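Local structure of Xaa-Pro dipeptidase (Pyrococcus horikoshii, 1WY2) at residues 183-189 against 197-203; 206-212 against 224-230; 243-248 against 315-319; 276-280 against 318-322; 328-332 against 344-348. The protein probably splits dipeptides with proline at the C-terminal position and a nonpolar residue before it, as a homodimeric two-metal peptidase of the M24B family. All coordinates share one frame; numbering follows the deposited sequence.

Contact 1. Residues 183-189 against 197-203; sequences TIIASGY and VASDKRI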
# COMPACT_ATOMS: atom_id res chain seq x y z
N THR A 183 5.63 8.72 -6.50
CA THR A 183 6.69 9.51 -7.11
C THR A 183 6.92 10.87 -6.46
O THR A 183 5.98 11.64 -6.24
CB THR A 183 6.44 9.73 -8.61
OG1 THR A 183 6.43 8.46 -9.27
CG2 THR A 183 7.52 10.61 -9.22
N ILE A 184 8.18 11.14 -6.16
CA ILE A 184 8.58 12.40 -5.55
C ILE A 184 9.17 13.33 -6.59
O ILE A 184 10.16 13.00 -7.24
CB ILE A 184 9.62 12.15 -4.44
CG1 ILE A 184 8.95 11.49 -3.24
CG2 ILE A 184 10.29 13.47 -4.03
CD1 ILE A 184 9.92 10.91 -2.23
N ILE A 185 8.53 14.48 -6.77
CA ILE A 185 9.00 15.53 -7.67
C ILE A 185 8.88 16.73 -6.74
O ILE A 185 7.80 17.32 -6.63
CB ILE A 185 8.09 15.75 -8.90
CG1 ILE A 185 7.97 14.46 -9.73
CG2 ILE A 185 8.67 16.87 -9.76
CD1 ILE A 185 9.28 13.99 -10.34
N ALA A 186 9.97 17.06 -6.06
CA ALA A 186 9.99 18.15 -5.09
C ALA A 186 10.85 19.32 -5.56
O ALA A 186 12.08 19.22 -5.61
CB ALA A 186 10.50 17.63 -3.75
N SER A 187 10.20 20.43 -5.88
CA SER A 187 10.90 21.61 -6.40
C SER A 187 10.95 22.79 -5.43
O SER A 187 10.05 22.97 -4.60
CB SER A 187 10.24 22.06 -7.70
OG SER A 187 8.91 22.49 -7.48
N GLY A 188 12.00 23.59 -5.56
CA GLY A 188 12.15 24.75 -4.70
C GLY A 188 12.18 24.38 -3.23
O GLY A 188 12.87 23.44 -2.83
N TYR A 189 11.42 25.11 -2.42
CA TYR A 189 11.40 24.83 -0.99
C TYR A 189 10.96 23.39 -0.70
O TYR A 189 11.29 22.85 0.36
CB TYR A 189 10.46 25.81 -0.26
CG TYR A 189 8.99 25.59 -0.53
CD1 TYR A 189 8.40 26.10 -1.69
CD2 TYR A 189 8.20 24.87 0.35
CE1 TYR A 189 7.05 25.88 -1.95
CE2 TYR A 189 6.85 24.64 0.10
CZ TYR A 189 6.28 25.15 -1.05
OH TYR A 189 4.95 24.92 -1.31
N VAL A 197 6.30 14.17 -1.89
CA VAL A 197 5.58 13.60 -3.02
C VAL A 197 5.10 14.72 -3.95
O VAL A 197 4.70 15.79 -3.49
CB VAL A 197 4.38 12.76 -2.53
CG1 VAL A 197 3.56 12.27 -3.72
CG2 VAL A 197 4.90 11.57 -1.73
N ALA A 198 5.15 14.47 -5.25
CA ALA A 198 4.73 15.46 -6.25
C ALA A 198 3.42 16.13 -5.85
O ALA A 198 2.45 15.46 -5.50
CB ALA A 198 4.59 14.80 -7.61
N SER A 199 3.39 17.46 -5.94
CA SER A 199 2.20 18.23 -5.56
C SER A 199 1.71 19.16 -6.67
O SER A 199 2.15 19.08 -7.81
CB SER A 199 2.49 19.05 -4.30
OG SER A 199 3.34 20.15 -4.60
N ASP A 200 0.79 20.05 -6.32
CA ASP A 200 0.24 20.99 -7.29
C ASP A 200 1.16 22.19 -7.53
O ASP A 200 0.89 23.02 -8.40
CB ASP A 200 -1.14 21.47 -6.85
CG ASP A 200 -2.18 20.38 -6.93
OD1 ASP A 200 -2.34 19.79 -8.02
OD2 ASP A 200 -2.84 20.10 -5.90
N LYS A 201 2.23 22.28 -6.75
CA LYS A 201 3.17 23.38 -6.90
C LYS A 201 3.75 23.40 -8.30
O LYS A 201 4.06 22.35 -8.86
CB LYS A 201 4.33 23.25 -5.89
CG LYS A 201 5.41 24.31 -6.07
CD LYS A 201 6.59 24.09 -5.13
CE LYS A 201 7.64 25.18 -5.29
NZ LYS A 201 8.21 25.26 -6.66
N ARG A 202 3.90 24.59 -8.87
CA ARG A 202 4.49 24.69 -10.19
C ARG A 202 5.97 24.99 -10.06
O ARG A 202 6.39 25.75 -9.19
CB ARG A 202 3.78 25.78 -11.01
CG ARG A 202 2.40 25.35 -11.49
CD ARG A 202 1.74 26.37 -12.40
NE ARG A 202 0.41 25.91 -12.82
CZ ARG A 202 0.19 24.95 -13.71
NH1 ARG A 202 1.21 24.32 -14.29
NH2 ARG A 202 -1.05 24.60 -14.01
N ILE A 203 6.76 24.35 -10.91
CA ILE A 203 8.21 24.51 -10.91
C ILE A 203 8.62 25.89 -11.43
O ILE A 203 8.04 26.39 -12.39
CB ILE A 203 8.84 23.39 -11.76
CG1 ILE A 203 8.47 22.03 -11.15
CG2 ILE A 203 10.36 23.56 -11.83
CD1 ILE A 203 8.83 20.84 -12.02
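Lys201 reaches Ser187 through a chain extended as far as CE: CG stands anti to the backbone N (chi1 175°), and the bend at the last bond (chi4 -60°) turns NZ onto the serine hydroxyl. Ser187 completes the meeting by holding OG between its own backbone N and carbonyl carbon (chi1 64°). In the pita-bread fold of M24 metallopeptidases, this is where the loop 197-203 runs alongside strand 184-187 in the same direction. Lys201 NZ donates to Ser187 OG over 3.0 Å and to Arg202 O within its own loop, lying above that carbonyl's plane; Asp207 adds a salt bridge. The serine oxygen is shared with Glu160 of helix 160-173. Alongside, the lysine's aliphatic end slides past Tyr189, running in the opposite direction, with Lys201 CE 3.5 Å from Tyr189 CE1. Putting an alanine at Lys201 would probably leave Asp207 without its cationic mate, strip Ser187 OG of a donor and open a gap beside Tyr189. Two residues before the lysine, Ser199 OG accepts from Lys201 N in an ST turn and also bonds Glu160, so one glutamate steadies both sides of the contact. At the far end the chemistry is simpler. Ala198 N gives an almost straight bond of 3.1 Å to Thr183 O, in the carbonyl plane, and Ala198 CB rests 3.8 Å from Ile185 CB. Ile184, whose backbone pairs with the metal ligand Asp212, lays CG1 4.3 Å from Val197 CG2.

Contact 2. Residues 206-212 against 224-230; sequences GDLVVID and ITRTIVV. With ZN (zinc ion), chain D.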
# COMPACT_ATOMS: atom_id res chain seq x y z
N GLY A 206 15.37 28.28 -11.49
CA GLY A 206 16.25 28.46 -10.35
C GLY A 206 15.94 27.45 -9.25
O GLY A 206 16.61 27.40 -8.23
N ASP A 207 14.91 26.65 -9.48
CA ASP A 207 14.48 25.63 -8.52
C ASP A 207 15.36 24.38 -8.50
O ASP A 207 15.76 23.89 -9.55
CB ASP A 207 13.07 25.14 -8.85
CG ASP A 207 11.98 25.94 -8.17
OD1 ASP A 207 12.29 26.96 -7.51
OD2 ASP A 207 10.80 25.54 -8.31
N LEU A 208 15.65 23.89 -7.30
CA LEU A 208 16.36 22.62 -7.16
C LEU A 208 15.16 21.68 -7.28
O LEU A 208 14.09 21.99 -6.76
CB LEU A 208 16.97 22.46 -5.77
CG LEU A 208 18.43 22.86 -5.55
CD1 LEU A 208 18.72 22.93 -4.06
CD2 LEU A 208 19.34 21.84 -6.23
N VAL A 209 15.32 20.56 -7.97
CA VAL A 209 14.22 19.61 -8.10
C VAL A 209 14.72 18.21 -7.80
O VAL A 209 15.61 17.70 -8.49
CB VAL A 209 13.60 19.63 -9.51
CG1 VAL A 209 12.33 18.76 -9.54
CG2 VAL A 209 13.27 21.06 -9.93
N VAL A 210 14.17 17.60 -6.76
CA VAL A 210 14.55 16.25 -6.38
C VAL A 210 13.55 15.30 -7.04
O VAL A 210 12.33 15.49 -6.93
CB VAL A 210 14.50 16.06 -4.84
CG1 VAL A 210 14.83 14.61 -4.47
CG2 VAL A 210 15.48 17.01 -4.17
N ILE A 211 14.07 14.31 -7.75
CA ILE A 211 13.26 13.32 -8.46
C ILE A 211 13.57 11.94 -7.88
O ILE A 211 14.64 11.39 -8.13
CB ILE A 211 13.60 13.32 -9.97
CG1 ILE A 211 13.47 14.74 -10.53
CG2 ILE A 211 12.68 12.36 -10.72
CD1 ILE A 211 14.17 14.94 -11.86
N ASP A 212 12.64 11.40 -7.10
CA ASP A 212 12.81 10.09 -6.47
C ASP A 212 11.65 9.22 -6.94
O ASP A 212 10.48 9.51 -6.66
CB ASP A 212 12.78 10.25 -4.94
CG ASP A 212 13.27 9.02 -4.20
OD1 ASP A 212 13.26 7.91 -4.77
OD2 ASP A 212 13.65 9.17 -3.02
N ILE A 224 15.48 5.12 -7.36
CA ILE A 224 16.50 6.05 -7.83
C ILE A 224 16.12 7.50 -7.53
O ILE A 224 14.95 7.86 -7.53
CB ILE A 224 16.71 5.89 -9.37
CG1 ILE A 224 17.86 6.78 -9.85
CG2 ILE A 224 15.43 6.27 -10.11
CD1 ILE A 224 18.13 6.65 -11.36
N THR A 225 17.12 8.33 -7.24
CA THR A 225 16.89 9.75 -6.99
C THR A 225 17.97 10.57 -7.68
O THR A 225 19.16 10.28 -7.56
CB THR A 225 16.96 10.14 -5.49
OG1 THR A 225 15.99 9.42 -4.73
CG2 THR A 225 16.68 11.64 -5.33
N ARG A 226 17.55 11.58 -8.42
CA ARG A 226 18.49 12.49 -9.07
C ARG A 226 17.98 13.89 -8.76
O ARG A 226 16.78 14.11 -8.67
CB ARG A 226 18.53 12.28 -10.58
CG ARG A 226 19.20 10.98 -11.01
CD ARG A 226 20.70 11.00 -10.73
NE ARG A 226 21.33 9.74 -11.12
CZ ARG A 226 21.36 8.65 -10.37
NH1 ARG A 226 20.81 8.65 -9.15
NH2 ARG A 226 21.91 7.54 -10.83
N THR A 227 18.90 14.83 -8.58
CA THR A 227 18.51 16.20 -8.30
C THR A 227 19.07 17.06 -9.42
O THR A 227 20.21 16.88 -9.84
CB THR A 227 19.08 16.68 -6.95
OG1 THR A 227 18.52 15.90 -5.89
CG2 THR A 227 18.73 18.16 -6.71
N ILE A 228 18.25 17.99 -9.90
CA ILE A 228 18.67 18.90 -10.96
C ILE A 228 18.30 20.32 -10.55
O ILE A 228 17.71 20.54 -9.49
CB ILE A 228 17.96 18.59 -12.32
CG1 ILE A 228 16.45 18.77 -12.17
CG2 ILE A 228 18.29 17.17 -12.76
CD1 ILE A 228 15.68 18.59 -13.47
N VAL A 229 18.67 21.29 -11.38
CA VAL A 229 18.33 22.68 -11.13
C VAL A 229 17.76 23.20 -12.44
O VAL A 229 18.31 22.93 -13.51
CB VAL A 229 19.55 23.55 -10.75
CG1 VAL A 229 19.14 25.01 -10.67
CG2 VAL A 229 20.12 23.10 -9.41
N VAL A 230 16.66 23.93 -12.35
CA VAL A 230 16.04 24.49 -13.54
C VAL A 230 16.76 25.80 -13.81
O VAL A 230 16.56 26.78 -13.10
CB VAL A 230 14.54 24.75 -13.32
CG1 VAL A 230 13.92 25.33 -14.59
CG2 VAL A 230 13.84 23.45 -12.94
ZN ZN D . 14.23 6.62 -3.56
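Val209 and Ile228 exchange two backbone hydrogen bonds, and Ile211 and Arg226 repeat the pattern two residues on, with Ile211 N 2.9 Å from Arg226 O. These hydrogen-bonded pairs alternate with the non-hydrogen-bonded pairs Leu208-Val229, Val210-Thr227 and Asp212-Thr225, making a regular antiparallel beta hairpin in the pita-bread catalytic domain. The strand axes come within 4.6 Å and run at 159°. What the ladder delivers is a metal ligand: Asp212 OD1 binds a zinc ion at 2.0 Å, together with Asp223 and Glu330, while OD2 forms a salt bridge to Arg328. Its cross-strand neighbour Thr225 supplies the second shell. With OG1 anti to the carbonyl carbon (chi1 -59°), the hydroxyl bonds Glu330 OE1, and Thr225 CG2 is left to pack 3.6 Å from Val210 CG1. A valine in place of Thr225 would probably leave Glu330 OE1 without this hydroxyl, and the bridging carboxylate less firmly positioned. Arg226 belongs to the other face, with Val209, Ile211 and Ile228. Its guanidinium carries Ile224 CD1 over one face and is gripped by Asp331 and by the carbonyls of Glu330, Thr346 and Glu347, besides Arg226 NH1 to Thr225 O at 2.8 Å. Farther from the metal the side-chain packing is mainly apolar, though backbone bonds continue, Val230 N donating to Asp207 O. Val209 CG2, on the Ile228 face, meets Val230 CG2 just past the strand end, and on the Thr225 face Leu208 CD2 touches both Thr227 CG2 and Val229 CG2, the latter at 3.5 Å.

Contact 3. Residues 243-248 against 315-319; sequences IVLEAQ and IEPGI. With ZN (zinc ion), chain E.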
# COMPACT_ATOMS: atom_id res chain seq x y z
N ILE A 243 28.60 18.37 -2.23
CA ILE A 243 28.82 17.60 -1.00
C ILE A 243 28.07 16.27 -1.03
O ILE A 243 28.62 15.23 -0.69
CB ILE A 243 28.39 18.42 0.24
CG1 ILE A 243 29.29 19.66 0.37
CG2 ILE A 243 28.47 17.56 1.50
CD1 ILE A 243 28.87 20.62 1.46
N VAL A 244 26.80 16.31 -1.43
CA VAL A 244 26.01 15.08 -1.50
C VAL A 244 26.61 14.15 -2.56
O VAL A 244 26.70 12.94 -2.35
CB VAL A 244 24.54 15.38 -1.84
CG1 VAL A 244 23.78 14.08 -2.07
CG2 VAL A 244 23.89 16.16 -0.70
N LEU A 245 27.02 14.72 -3.70
CA LEU A 245 27.61 13.92 -4.77
C LEU A 245 28.88 13.23 -4.29
O LEU A 245 29.12 12.05 -4.57
CB LEU A 245 27.95 14.82 -5.97
CG LEU A 245 28.59 14.12 -7.17
CD1 LEU A 245 27.61 13.12 -7.78
CD2 LEU A 245 29.00 15.16 -8.20
N GLU A 246 29.71 13.97 -3.55
CA GLU A 246 30.96 13.42 -3.04
C GLU A 246 30.69 12.27 -2.07
O GLU A 246 31.32 11.22 -2.14
CB GLU A 246 31.75 14.51 -2.32
CG GLU A 246 33.11 14.05 -1.80
CD GLU A 246 33.74 15.06 -0.88
OE1 GLU A 246 33.42 16.26 -1.00
OE2 GLU A 246 34.57 14.66 -0.03
N ALA A 247 29.74 12.49 -1.16
CA ALA A 247 29.38 11.48 -0.17
C ALA A 247 28.78 10.24 -0.82
O ALA A 247 29.10 9.12 -0.44
CB ALA A 247 28.39 12.07 0.83
N GLN A 248 27.91 10.44 -1.81
CA GLN A 248 27.28 9.31 -2.48
C GLN A 248 28.32 8.49 -3.24
O GLN A 248 28.35 7.26 -3.15
CB GLN A 248 26.19 9.81 -3.44
CG GLN A 248 25.12 8.77 -3.82
CD GLN A 248 25.46 7.97 -5.06
OE1 GLN A 248 26.44 8.24 -5.74
NE2 GLN A 248 24.64 6.97 -5.36
N ILE A 315 21.97 3.63 -1.88
CA ILE A 315 22.96 4.52 -1.28
C ILE A 315 22.36 5.87 -1.64
O ILE A 315 22.40 6.29 -2.80
CB ILE A 315 24.35 4.36 -1.93
CG1 ILE A 315 24.87 2.93 -1.71
CG2 ILE A 315 25.33 5.36 -1.34
CD1 ILE A 315 25.07 2.56 -0.26
N GLU A 316 21.79 6.56 -0.65
CA GLU A 316 21.13 7.82 -0.93
C GLU A 316 21.28 8.94 0.09
O GLU A 316 20.32 9.31 0.76
CB GLU A 316 19.64 7.56 -1.16
CG GLU A 316 18.95 6.82 -0.01
CD GLU A 316 17.50 6.50 -0.31
OE1 GLU A 316 16.75 7.42 -0.71
OE2 GLU A 316 17.09 5.33 -0.14
N PRO A 317 22.49 9.49 0.21
CA PRO A 317 22.69 10.58 1.17
C PRO A 317 21.96 11.82 0.67
O PRO A 317 21.65 11.94 -0.52
CB PRO A 317 24.20 10.75 1.18
CG PRO A 317 24.57 10.46 -0.25
CD PRO A 317 23.73 9.23 -0.55
N GLY A 318 21.66 12.74 1.58
CA GLY A 318 20.99 13.96 1.19
C GLY A 318 21.19 15.05 2.22
O GLY A 318 21.57 14.76 3.36
N ILE A 319 20.96 16.29 1.81
CA ILE A 319 21.07 17.45 2.70
C ILE A 319 19.81 18.27 2.45
O ILE A 319 19.52 18.64 1.31
CB ILE A 319 22.31 18.30 2.38
CG1 ILE A 319 23.58 17.53 2.74
CG2 ILE A 319 22.24 19.63 3.13
CD1 ILE A 319 24.86 18.27 2.40
ZN ZN E . 15.35 4.64 -1.38
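Val244 and Gln248, one helical turn apart, bring their side of helix 235-254 against an extended backbone: Val244 CA lies 5.8 Å from Gly318 CA, and Gln248 CA 6.0 Å from Pro317 CA. This is helix-on-sheet packing in the pita-bread fold, the helix lying against strand 312-321 where that strand is broken near Pro317. The strand's alternation explains its role. Ile315 and Pro317 turn toward the helix, as does Ile319, whereas Glu316, between the first two, points away and puts OE2 2.2 Å from a zinc ion, a site completed by Asp223, His287 and Glu330. Val244 divides its two methyls: CG1 sits 3.4 Å from Pro317 O, and CG2 meets Ile319 CG1 as the side chains pass in opposite directions. Ile243 crosses Ile319 at about a right angle, CG2 against CD1. The proline ring is met by Ala247 CB and, more closely, by Gln248, whose CB is 3.6 Å from Pro317 CG. A sharp bend at chi2 (-91°) then carries the Gln248 amide past the ring toward Ile315. The bond there is weak, Gln248 NE2 to Ile315 O at 3.5 Å; the stronger partners are Asp331 OD2 for NE2 and Arg348 NH1 for OE1. A buried amide is thus satisfied at both ends, while its methylenes take part in the apolar seam, Gln248 CG resting 3.6 Å from Pro317 CD.

Contact 4. Residues 276-280 against 318-322; sequences GYGEY and GIYIP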
# COMPACT_ATOMS: atom_id res chain seq x y z
N GLY A 276 29.93 20.34 8.06
CA GLY A 276 29.04 21.04 8.97
C GLY A 276 27.56 20.91 8.68
O GLY A 276 26.75 21.64 9.26
N TYR A 277 27.20 19.98 7.80
CA TYR A 277 25.80 19.77 7.42
C TYR A 277 25.20 18.51 8.04
O TYR A 277 24.13 18.06 7.62
CB TYR A 277 25.68 19.68 5.90
CG TYR A 277 25.78 21.01 5.18
CD1 TYR A 277 24.71 21.90 5.17
CD2 TYR A 277 26.95 21.38 4.51
CE1 TYR A 277 24.79 23.12 4.51
CE2 TYR A 277 27.04 22.60 3.84
CZ TYR A 277 25.95 23.47 3.84
OH TYR A 277 26.03 24.68 3.19
N GLY A 278 25.87 17.94 9.03
CA GLY A 278 25.38 16.72 9.66
C GLY A 278 23.95 16.74 10.15
O GLY A 278 23.22 15.76 10.01
N GLU A 279 23.53 17.86 10.73
CA GLU A 279 22.17 18.00 11.24
C GLU A 279 21.12 17.97 10.13
O GLU A 279 19.94 17.70 10.38
CB GLU A 279 22.07 19.31 12.03
CG GLU A 279 20.66 19.70 12.46
CD GLU A 279 20.58 21.11 13.02
OE1 GLU A 279 19.47 21.56 13.37
OE2 GLU A 279 21.64 21.78 13.10
N TYR A 280 21.56 18.23 8.90
CA TYR A 280 20.64 18.28 7.77
C TYR A 280 20.56 17.01 6.91
O TYR A 280 19.84 16.98 5.91
CB TYR A 280 20.97 19.51 6.92
CG TYR A 280 20.82 20.80 7.72
CD1 TYR A 280 19.57 21.22 8.17
CD2 TYR A 280 21.94 21.55 8.08
CE1 TYR A 280 19.43 22.35 8.97
CE2 TYR A 280 21.81 22.70 8.88
CZ TYR A 280 20.55 23.09 9.32
OH TYR A 280 20.41 24.20 10.12
N GLY A 318 21.66 12.74 1.58
CA GLY A 318 20.99 13.96 1.19
C GLY A 318 21.19 15.05 2.22
O GLY A 318 21.57 14.76 3.36
N ILE A 319 20.96 16.29 1.81
CA ILE A 319 21.07 17.45 2.70
C ILE A 319 19.81 18.27 2.45
O ILE A 319 19.52 18.64 1.31
CB ILE A 319 22.31 18.30 2.38
CG1 ILE A 319 23.58 17.53 2.74
CG2 ILE A 319 22.24 19.63 3.13
CD1 ILE A 319 24.86 18.27 2.40
N TYR A 320 19.08 18.56 3.52
CA TYR A 320 17.83 19.31 3.41
C TYR A 320 17.84 20.53 4.31
O TYR A 320 17.95 20.41 5.52
CB TYR A 320 16.66 18.39 3.76
CG TYR A 320 16.81 17.03 3.12
CD1 TYR A 320 17.49 16.00 3.77
CD2 TYR A 320 16.34 16.80 1.83
CE1 TYR A 320 17.70 14.78 3.15
CE2 TYR A 320 16.55 15.57 1.20
CZ TYR A 320 17.23 14.57 1.87
OH TYR A 320 17.45 13.36 1.25
N ILE A 321 17.75 21.70 3.69
CA ILE A 321 17.76 22.98 4.40
C ILE A 321 16.32 23.49 4.46
O ILE A 321 15.75 23.90 3.45
CB ILE A 321 18.63 24.02 3.65
CG1 ILE A 321 19.99 23.41 3.31
CG2 ILE A 321 18.81 25.26 4.52
CD1 ILE A 321 20.78 22.90 4.51
N PRO A 322 15.71 23.47 5.66
CA PRO A 322 14.31 23.80 5.89
C PRO A 322 13.88 25.08 5.16
O PRO A 322 14.48 26.14 5.29
CB PRO A 322 14.12 23.98 7.39
CG PRO A 322 15.24 23.22 8.09
CD PRO A 322 16.31 23.02 6.91
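Tyr277, one residue beyond the Gly276 that ends helix 261-274 in a Schellman motif, packs on Ile319 with both its CB and its ring. Tyr277 CB lies 3.9 Å from Ile319 CD1, and the side chains cross at about a right angle. Farther out, Tyr277 CE1 comes 4.0 Å from Ile321 CD1, before the hydroxyl leaves the contact to bond Glu239. The backbone now makes a short 3-10 turn through Gly278 and Glu279, closed by Tyr280 N to Tyr277 O, and this turn presents Tyr280 to the strand. Tyr280 O accepts from Tyr320 N over 3.0 Å, the donor tilted 26° from the carbonyl plane, and it also faces Ile319 CA. Over one face of the Tyr280 ring sits Ile321 CD1 in a CH-pi contact, 4.1 Å from the centroid and 22° off the normal; the bent Ile321 chain (chi2 -58°) brings that methyl inward. Pro322 CD touches the same ring at CE1. Tyr320 sends its hydroxyl to His283 and Arg328, near the metal site, and a side chain at Gly318 would run into that oxygen. The seam lies where two helices meet strand 312-321: Ile240 and Ile243 of helix 235-254 and Ile272 of helix 261-274 back Tyr277, Ile319 pairs through its backbone with Val327 of strand 325-336, and Pro322 meets Glu62 of the second subunit.

Contact 5. Residues 328-332 against 344-348; sequences RIEDT and TKTER. With ZN (zinc ion), chain D; ZN (zinc ion), chain E.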
# COMPACT_ATOMS: atom_id res chain seq x y z
N ARG A 328 19.36 15.22 -3.02
CA ARG A 328 19.50 13.80 -2.74
C ARG A 328 19.90 13.09 -4.03
O ARG A 328 19.38 13.39 -5.11
CB ARG A 328 18.21 13.16 -2.20
CG ARG A 328 18.36 11.64 -1.98
CD ARG A 328 17.25 11.01 -1.12
NE ARG A 328 15.92 11.05 -1.72
CZ ARG A 328 15.00 11.98 -1.46
NH1 ARG A 328 15.25 12.95 -0.60
NH2 ARG A 328 13.80 11.91 -2.03
N ILE A 329 20.86 12.18 -3.92
CA ILE A 329 21.33 11.40 -5.06
C ILE A 329 21.29 9.96 -4.58
O ILE A 329 21.95 9.61 -3.60
CB ILE A 329 22.75 11.81 -5.47
CG1 ILE A 329 22.75 13.28 -5.89
CG2 ILE A 329 23.23 10.92 -6.62
CD1 ILE A 329 24.13 13.85 -6.20
N GLU A 330 20.50 9.14 -5.26
CA GLU A 330 20.30 7.74 -4.87
C GLU A 330 20.45 6.73 -5.99
O GLU A 330 19.94 6.93 -7.10
CB GLU A 330 18.91 7.59 -4.25
CG GLU A 330 18.42 6.14 -4.16
CD GLU A 330 17.02 6.02 -3.58
OE1 GLU A 330 16.17 6.89 -3.88
OE2 GLU A 330 16.78 5.05 -2.84
N ASP A 331 21.16 5.64 -5.70
CA ASP A 331 21.35 4.54 -6.64
C ASP A 331 20.94 3.25 -5.95
O ASP A 331 21.01 3.16 -4.72
CB ASP A 331 22.82 4.36 -7.04
CG ASP A 331 23.27 5.28 -8.15
OD1 ASP A 331 22.52 5.44 -9.13
OD2 ASP A 331 24.39 5.83 -8.04
N THR A 332 20.51 2.27 -6.73
CA THR A 332 20.21 0.95 -6.18
C THR A 332 21.47 0.22 -6.62
O THR A 332 21.87 0.32 -7.78
CB THR A 332 18.99 0.29 -6.84
OG1 THR A 332 17.80 0.97 -6.42
CG2 THR A 332 18.89 -1.18 -6.44
N THR A 344 21.22 1.11 -11.10
CA THR A 344 20.64 2.31 -11.70
C THR A 344 21.87 2.97 -12.31
O THR A 344 22.89 3.12 -11.64
CB THR A 344 19.98 3.22 -10.64
OG1 THR A 344 20.83 3.34 -9.50
CG2 THR A 344 18.64 2.65 -10.23
N LYS A 345 21.79 3.34 -13.58
CA LYS A 345 22.96 3.89 -14.27
C LYS A 345 22.90 5.34 -14.75
O LYS A 345 23.85 5.82 -15.37
CB LYS A 345 23.28 2.98 -15.46
CG LYS A 345 23.37 1.51 -15.06
CD LYS A 345 23.39 0.58 -16.27
CE LYS A 345 23.35 -0.88 -15.84
NZ LYS A 345 23.33 -1.81 -17.01
N THR A 346 21.81 6.03 -14.48
CA THR A 346 21.67 7.43 -14.90
C THR A 346 22.81 8.28 -14.35
O THR A 346 23.25 8.09 -13.22
CB THR A 346 20.33 8.02 -14.43
OG1 THR A 346 19.26 7.33 -15.07
CG2 THR A 346 20.26 9.50 -14.78
N GLU A 347 23.28 9.24 -15.15
CA GLU A 347 24.35 10.13 -14.72
C GLU A 347 23.98 10.80 -13.41
O GLU A 347 22.82 11.16 -13.19
CB GLU A 347 24.61 11.20 -15.79
CG GLU A 347 25.58 12.30 -15.37
CD GLU A 347 26.98 11.77 -15.09
OE1 GLU A 347 27.53 12.09 -14.01
OE2 GLU A 347 27.53 11.04 -15.95
N ARG A 348 24.96 10.98 -12.53
CA ARG A 348 24.72 11.60 -11.24
C ARG A 348 25.07 13.08 -11.19
O ARG A 348 24.45 13.85 -10.46
CB ARG A 348 25.50 10.85 -10.16
CG ARG A 348 24.92 9.48 -9.84
CD ARG A 348 25.86 8.67 -8.97
NE ARG A 348 27.00 8.15 -9.73
CZ ARG A 348 27.95 7.38 -9.21
NH1 ARG A 348 27.89 7.03 -7.93
NH2 ARG A 348 28.93 6.93 -9.97
ZN ZN D . 14.23 6.62 -3.56
ZN ZN E . 15.35 4.64 -1.38
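Asp331 and Arg348 set their carboxylate and guanidinium planes 60° apart. Asp331 OD2 stands well out of the guanidinium plane, so no N-H points at it and only the charges attract, over a long 3.7 Å from Asp331 OD2 to Arg348 NH1; the oxygen lies nearer the methylene, 3.3 Å from Arg348 CD. Closer polar partners are at hand: Arg342 for OD2, and Gln248 OE1 for Arg348 NH1. In the pita-bread fold this contact pins the C-terminal loop 344-348 beside strand 325-336, which carries the metal ligand Glu330. The other carboxylate oxygen, Asp331 OD1, is met on its anti side, somewhat out of the carboxylate plane, by Thr344 OG1 at 2.7 Å, and also takes a salt bridge from Arg226. With OG1 held between backbone N and carbonyl carbon (chi1 44°), Thr344 both donates to Asp331 and accepts from Thr332 N at 3.0 Å, which fixes the hydroxyl's rotation. Beyond the charges, Ile329 CG2 packs 3.9 Å from Arg348 CG. Strand alternation puts Glu330 on the opposite side from Ile329, and there its carboxylate bridges both metals: Glu330 OE1 binds one zinc ion at 2.0 Å and OE2 the other at 2.1 Å.

Contacts 2, 3 and 5 are buried and converge on the two zinc ions, each supplying one ligand residue from an extended segment whose opposite side is packed against the fold. Contacts 1 and 4 are only partly buried and contain no metal ligand. Contact 1 continues the sheet of contact 2, strand 184-187 pairing with strand 208-217, but trades its regular ladder for a lysine-centred polar network. Contacts 3 and 4 share Gly318 and Ile319 on strand 312-321, the first mostly aliphatic, the second dominated by tyrosines and reaching the dimer partner. Contact 5 links to three others: Glu330 and Arg328 to contact 2, Arg348 to contact 3, and Arg328 again to Tyr320 of contact 4.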